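Local coordinates for putative oxalate decarboxylase (Thermotoga maritima, PDB 1O4T), which binds oxalate and manganese as a homodimeric cupin and is a putative oxalate decarboxylase, at residues V20-S32 with K38-E50. Residues are numbered along the deposited sequence; the frame is centred on the assembly and turned at random. Where two conformers were deposited one is given.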
loop_
_atom_site.group_PDB
_atom_site.type_symbol
_atom_site.label_atom_id
_atom_site.label_comp_id
_atom_site.label_asym_id
_atom_site.label_seq_id
_atom_site.Cartn_x
_atom_site.Cartn_y
_atom_site.Cartn_z
ATOM N N VAL A 20 13.235 -6.791 3.176
ATOM C CA VAL A 20 11.966 -7.373 2.919
ATOM C C VAL A 20 11.356 -7.753 4.268
ATOM O O VAL A 20 12.041 -8.293 5.151
ATOM C CB VAL A 20 12.105 -8.579 2.022
ATOM C CG1 VAL A 20 10.775 -9.231 1.820
ATOM C CG2 VAL A 20 12.692 -8.155 0.676
ATOM N N VAL A 21 10.072 -7.441 4.428
ATOM C CA VAL A 21 9.316 -7.838 5.617
ATOM C C VAL A 21 8.149 -8.699 5.139
ATOM O O VAL A 21 7.311 -8.230 4.368
ATOM C CB VAL A 21 8.749 -6.598 6.341
ATOM C CG1 VAL A 21 7.834 -6.998 7.526
ATOM C CG2 VAL A 21 9.881 -5.658 6.764
ATOM N N ARG A 22 8.113 -9.963 5.570
ATOM C CA ARG A 22 7.001 -10.858 5.231
ATOM C C ARG A 22 5.797 -10.646 6.172
ATOM O O ARG A 22 5.828 -11.078 7.325
ATOM C CB ARG A 22 7.418 -12.332 5.235
ATOM C CG ARG A 22 6.284 -13.284 4.801
ATOM C CD ARG A 22 6.740 -14.543 4.058
ATOM N NE ARG A 22 7.313 -14.244 2.729
ATOM C CZ ARG A 22 7.961 -15.136 1.987
ATOM N NH1 ARG A 22 8.452 -14.794 0.815
ATOM N NH2 ARG A 22 8.134 -16.381 2.415
ATOM N N SER A 23 4.765 -9.931 5.682
ATOM C CA SER A 23 3.540 -9.609 6.465
ATOM C C SER A 23 3.124 -10.860 7.217
ATOM O O SER A 23 2.885 -10.860 8.428
ATOM C CB SER A 23 2.323 -9.203 5.560
ATOM O OG SER A 23 2.018 -7.801 5.576
ATOM N N SER A 24 3.035 -11.933 6.450
ATOM C CA SER A 24 2.581 -13.216 6.952
ATOM C C SER A 24 3.275 -13.539 8.289
ATOM O O SER A 24 2.719 -14.276 9.125
ATOM C CB SER A 24 2.862 -14.280 5.859
ATOM O OG SER A 24 2.941 -13.623 4.549
ATOM N N GLU A 25 4.463 -12.967 8.510
ATOM C CA GLU A 25 5.267 -13.294 9.690
ATOM C C GLU A 25 5.481 -12.131 10.704
ATOM O O GLU A 25 6.495 -12.099 11.437
ATOM C CB GLU A 25 6.580 -13.844 9.197
ATOM C CG GLU A 25 6.363 -15.085 8.348
ATOM C CD GLU A 25 7.648 -15.635 7.750
ATOM O OE1 GLU A 25 8.672 -14.902 7.684
ATOM O OE2 GLU A 25 7.635 -16.814 7.331
ATOM N N ILE A 26 4.509 -11.210 10.763
ATOM C CA ILE A 26 4.478 -10.140 11.760
ATOM C C ILE A 26 3.297 -10.434 12.669
ATOM O O ILE A 26 2.183 -10.668 12.188
ATOM C CB ILE A 26 4.237 -8.764 11.106
ATOM C CG1 ILE A 26 5.384 -8.346 10.168
ATOM C CG2 ILE A 26 3.955 -7.697 12.186
ATOM C CD1 ILE A 26 6.524 -7.590 10.799
ATOM N N THR A 27 3.519 -10.402 13.976
ATOM C CA THR A 27 2.440 -10.641 14.928
ATOM C C THR A 27 1.585 -9.377 15.055
ATOM O O THR A 27 2.062 -8.310 15.422
ATOM C CB THR A 27 2.984 -11.074 16.290
ATOM O OG1 THR A 27 3.837 -12.215 16.127
ATOM C CG2 THR A 27 1.858 -11.587 17.187
ATOM N N PRO A 28 0.316 -9.489 14.726
ATOM C CA PRO A 28 -0.565 -8.327 14.779
ATOM C C PRO A 28 -0.857 -7.936 16.225
ATOM O O PRO A 28 -0.760 -8.789 17.108
ATOM C CB PRO A 28 -1.821 -8.842 14.077
ATOM C CG PRO A 28 -1.342 -10.073 13.340
ATOM C CD PRO A 28 -0.406 -10.695 14.275
ATOM N N GLU A 29 -1.160 -6.664 16.475
ATOM C CA GLU A 29 -1.730 -6.296 17.763
ATOM C C GLU A 29 -3.235 -6.256 17.674
ATOM O O GLU A 29 -3.794 -5.651 16.764
ATOM C CB GLU A 29 -1.157 -4.997 18.348
ATOM C CG GLU A 29 -1.529 -3.694 17.687
ATOM C CD GLU A 29 -0.951 -2.487 18.416
ATOM O OE1 GLU A 29 -1.086 -2.461 19.665
ATOM O OE2 GLU A 29 -0.399 -1.571 17.731
ATOM N N ARG A 30 -3.888 -6.914 18.623
ATOM C CA ARG A 30 -5.344 -6.948 18.657
ATOM C C ARG A 30 -5.796 -5.732 19.453
ATOM O O ARG A 30 -5.349 -5.531 20.581
ATOM C CB ARG A 30 -5.827 -8.267 19.260
ATOM C CG ARG A 30 -7.314 -8.375 19.499
ATOM C CD ARG A 30 -7.665 -9.409 20.585
ATOM N NE ARG A 30 -7.674 -8.917 21.984
ATOM C CZ ARG A 30 -7.869 -9.704 23.060
ATOM N NH1 ARG A 30 -8.047 -11.015 22.913
ATOM N NH2 ARG A 30 -7.871 -9.189 24.287
ATOM N N ILE A 31 -6.663 -4.910 18.850
ATOM C CA ILE A 31 -7.147 -3.672 19.467
ATOM C C ILE A 31 -8.668 -3.740 19.545
ATOM O O ILE A 31 -9.317 -4.025 18.558
ATOM C CB ILE A 31 -6.733 -2.439 18.644
ATOM C CG1 ILE A 31 -5.209 -2.385 18.476
ATOM C CG2 ILE A 31 -7.266 -1.172 19.308
ATOM C CD1 ILE A 31 -4.748 -1.526 17.318
ATOM N N SER A 32 -9.223 -3.495 20.730
ATOM C CA SER A 32 -10.672 -3.487 20.920
ATOM C C SER A 32 -11.185 -2.044 20.887
ATOM O O SER A 32 -10.548 -1.124 21.430
ATOM C CB SER A 32 -11.044 -4.199 22.211
ATOM O OG SER A 32 -10.405 -3.610 23.314
ATOM N N LYS A 38 -16.361 -0.675 16.627
ATOM C CA LYS A 38 -17.033 -1.883 17.133
ATOM C C LYS A 38 -16.111 -3.097 17.094
ATOM O O LYS A 38 -15.282 -3.238 16.194
ATOM C CB LYS A 38 -18.290 -2.192 16.307
ATOM C CG LYS A 38 -19.180 -0.964 16.057
ATOM C CD LYS A 38 -20.538 -1.327 15.479
ATOM C CE LYS A 38 -20.494 -1.612 13.995
ATOM N NZ LYS A 38 -21.869 -2.016 13.451
ATOM N N GLY A 39 -16.263 -3.970 18.095
ATOM C CA GLY A 39 -15.516 -5.220 18.158
ATOM C C GLY A 39 -14.009 -5.067 18.197
ATOM O O GLY A 39 -13.505 -4.053 18.625
ATOM N N GLU A 40 -13.307 -6.115 17.767
ATOM C CA GLU A 40 -11.857 -6.222 17.878
ATOM C C GLU A 40 -11.285 -6.208 16.471
ATOM O O GLU A 40 -11.808 -6.862 15.578
ATOM C CB GLU A 40 -11.432 -7.542 18.520
ATOM C CG GLU A 40 -11.734 -7.710 19.996
ATOM C CD GLU A 40 -11.284 -9.080 20.522
ATOM O OE1 GLU A 40 -10.759 -9.883 19.713
ATOM O OE2 GLU A 40 -11.450 -9.357 21.735
ATOM N N VAL A 41 -10.154 -5.525 16.337
ATOM C CA VAL A 41 -9.449 -5.299 15.102
ATOM C C VAL A 41 -7.974 -5.756 15.283
ATOM O O VAL A 41 -7.520 -5.938 16.415
ATOM C CB VAL A 41 -9.652 -3.801 14.821
ATOM C CG1 VAL A 41 -8.389 -3.068 14.503
ATOM C CG2 VAL A 41 -10.787 -3.618 13.831
ATOM N N GLU A 42 -7.264 -6.054 14.200
ATOM C CA GLU A 42 -5.833 -6.435 14.268
ATOM C C GLU A 42 -5.020 -5.502 13.432
ATOM O O GLU A 42 -5.392 -5.197 12.303
ATOM C CB GLU A 42 -5.567 -7.841 13.763
ATOM C CG GLU A 42 -6.114 -8.930 14.661
ATOM C CD GLU A 42 -5.342 -10.216 14.511
ATOM O OE1 GLU A 42 -5.081 -10.648 13.354
ATOM O OE2 GLU A 42 -4.965 -10.788 15.556
ATOM N N MET A 43 -3.917 -5.038 14.004
ATOM C CA MET A 43 -3.003 -4.139 13.318
ATOM C C MET A 43 -1.595 -4.727 13.304
ATOM O O MET A 43 -1.021 -4.974 14.350
ATOM C CB MET A 43 -2.988 -2.781 13.996
ATOM C CG MET A 43 -2.112 -1.763 13.256
ATOM S SD MET A 43 -1.839 -0.259 14.205
ATOM C CE MET A 43 -3.330 0.444 13.958
ATOM N N ALA A 44 -1.076 -4.964 12.093
ATOM C CA ALA A 44 0.301 -5.421 11.875
ATOM C C ALA A 44 1.137 -4.254 11.374
ATOM O O ALA A 44 0.936 -3.785 10.246
ATOM C CB ALA A 44 0.314 -6.574 10.866
ATOM N N HIS A 45 2.085 -3.789 12.186
ATOM C CA HIS A 45 2.964 -2.697 11.784
ATOM C C HIS A 45 4.067 -3.273 10.894
ATOM O O HIS A 45 4.777 -4.190 11.280
ATOM C CB HIS A 45 3.584 -1.988 12.968
ATOM C CG HIS A 45 2.608 -1.571 14.017
ATOM N ND1 HIS A 45 2.245 -0.252 14.208
ATOM C CD2 HIS A 45 1.922 -2.297 14.939
ATOM C CE1 HIS A 45 1.378 -0.186 15.206
ATOM N NE2 HIS A 45 1.159 -1.413 15.660
ATOM N N LEU A 46 4.198 -2.737 9.693
ATOM C CA LEU A 46 5.081 -3.326 8.688
ATOM C C LEU A 46 6.424 -2.591 8.586
ATOM O O LEU A 46 7.467 -3.230 8.411
ATOM C CB LEU A 46 4.362 -3.368 7.347
ATOM C CG LEU A 46 3.048 -4.100 7.432
ATOM C CD1 LEU A 46 2.449 -4.132 6.045
ATOM C CD2 LEU A 46 3.178 -5.485 8.009
ATOM N N LEU A 47 6.389 -1.268 8.730
ATOM C CA LEU A 47 7.591 -0.438 8.803
ATOM C C LEU A 47 7.445 0.618 9.853
ATOM O O LEU A 47 6.384 1.215 9.992
ATOM C CB LEU A 47 7.813 0.274 7.493
ATOM C CG LEU A 47 8.082 -0.595 6.282
ATOM C CD1 LEU A 47 7.894 0.252 4.996
ATOM C CD2 LEU A 47 9.432 -1.283 6.305
ATOM N N SER A 48 8.517 0.872 10.579
ATOM C CA SER A 48 8.517 1.914 11.584
ATOM C C SER A 48 8.654 3.297 10.943
ATOM O O SER A 48 9.056 3.442 9.778
ATOM C CB SER A 48 9.643 1.688 12.589
ATOM O OG SER A 48 10.904 2.032 12.047
ATOM N N LYS A 49 8.320 4.313 11.733
ATOM C CA LYS A 49 8.395 5.693 11.299
ATOM C C LYS A 49 9.867 6.087 11.110
ATOM O O LYS A 49 10.206 6.802 10.160
ATOM C CB LYS A 49 7.653 6.585 12.315
ATOM C CG LYS A 49 8.029 8.060 12.312
ATOM C CD LYS A 49 7.320 8.859 13.421
ATOM C CE LYS A 49 7.982 10.214 13.571
ATOM N NZ LYS A 49 7.245 11.132 14.450
ATOM N N GLU A 50 10.725 5.605 12.013
ATOM C CA GLU A 50 12.172 5.734 11.859
ATOM C C GLU A 50 12.682 5.141 10.539
ATOM O O GLU A 50 13.423 5.798 9.825
ATOM C CB GLU A 50 12.938 5.114 13.047
ATOM C CG GLU A 50 12.938 5.971 14.319
ATOM C CD GLU A 50 14.199 5.805 15.177
ATOM O OE1 GLU A 50 15.263 5.421 14.605
ATOM O OE2 GLU A 50 14.147 6.090 16.421
HETATM O O HOH W 1 2.534 -5.711 14.952
#
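The carboxylate of Glu29 meets the imidazole of His45 at its edge, and His45 NE2 donates to Glu29 OE2 over 2.6 Å. The acceptor lies almost exactly in the ring plane, but the bond reaches the anti side of the carboxylate, whose plane is turned 48° from the ring. Met43 CG lies over one face of the imidazole, toward its rim. Glu29 reaches the ring because CG sits between backbone N and carbonyl carbon (chi1 71°) and the rest of the chain is extended. The other flat pair is looser: Glu40 OE2 stands over one face of the Arg30 guanidinium, 3.8 Å from Arg30 NE, a long salt bridge of charges alone, while Glu40 OE1 touches Arg30 CD.

Along the two strands, reciprocal backbone hydrogen bonds join Glu29 with Met43 and Ile31 with Val41, with Ile31 N 2.8 Å from Val41 O. On the face shared by Ile31 and Met43, Ile31 CD1 packs on Met43 CB at 4.0 Å. Before strand 29-32, Ile26 CG2 rests on Ala44 CB, 4.0 Å away, and Ser23 OG lies against the Leu46 methyls.

Residues 20-22 extend a sheet of the second subunit. Strands 29-32 and 40-45 form an antiparallel beta hairpin at the margin of the double-stranded beta-helix of the cupin fold, with the Met43 side chain about 5 Å from the bound oxalate.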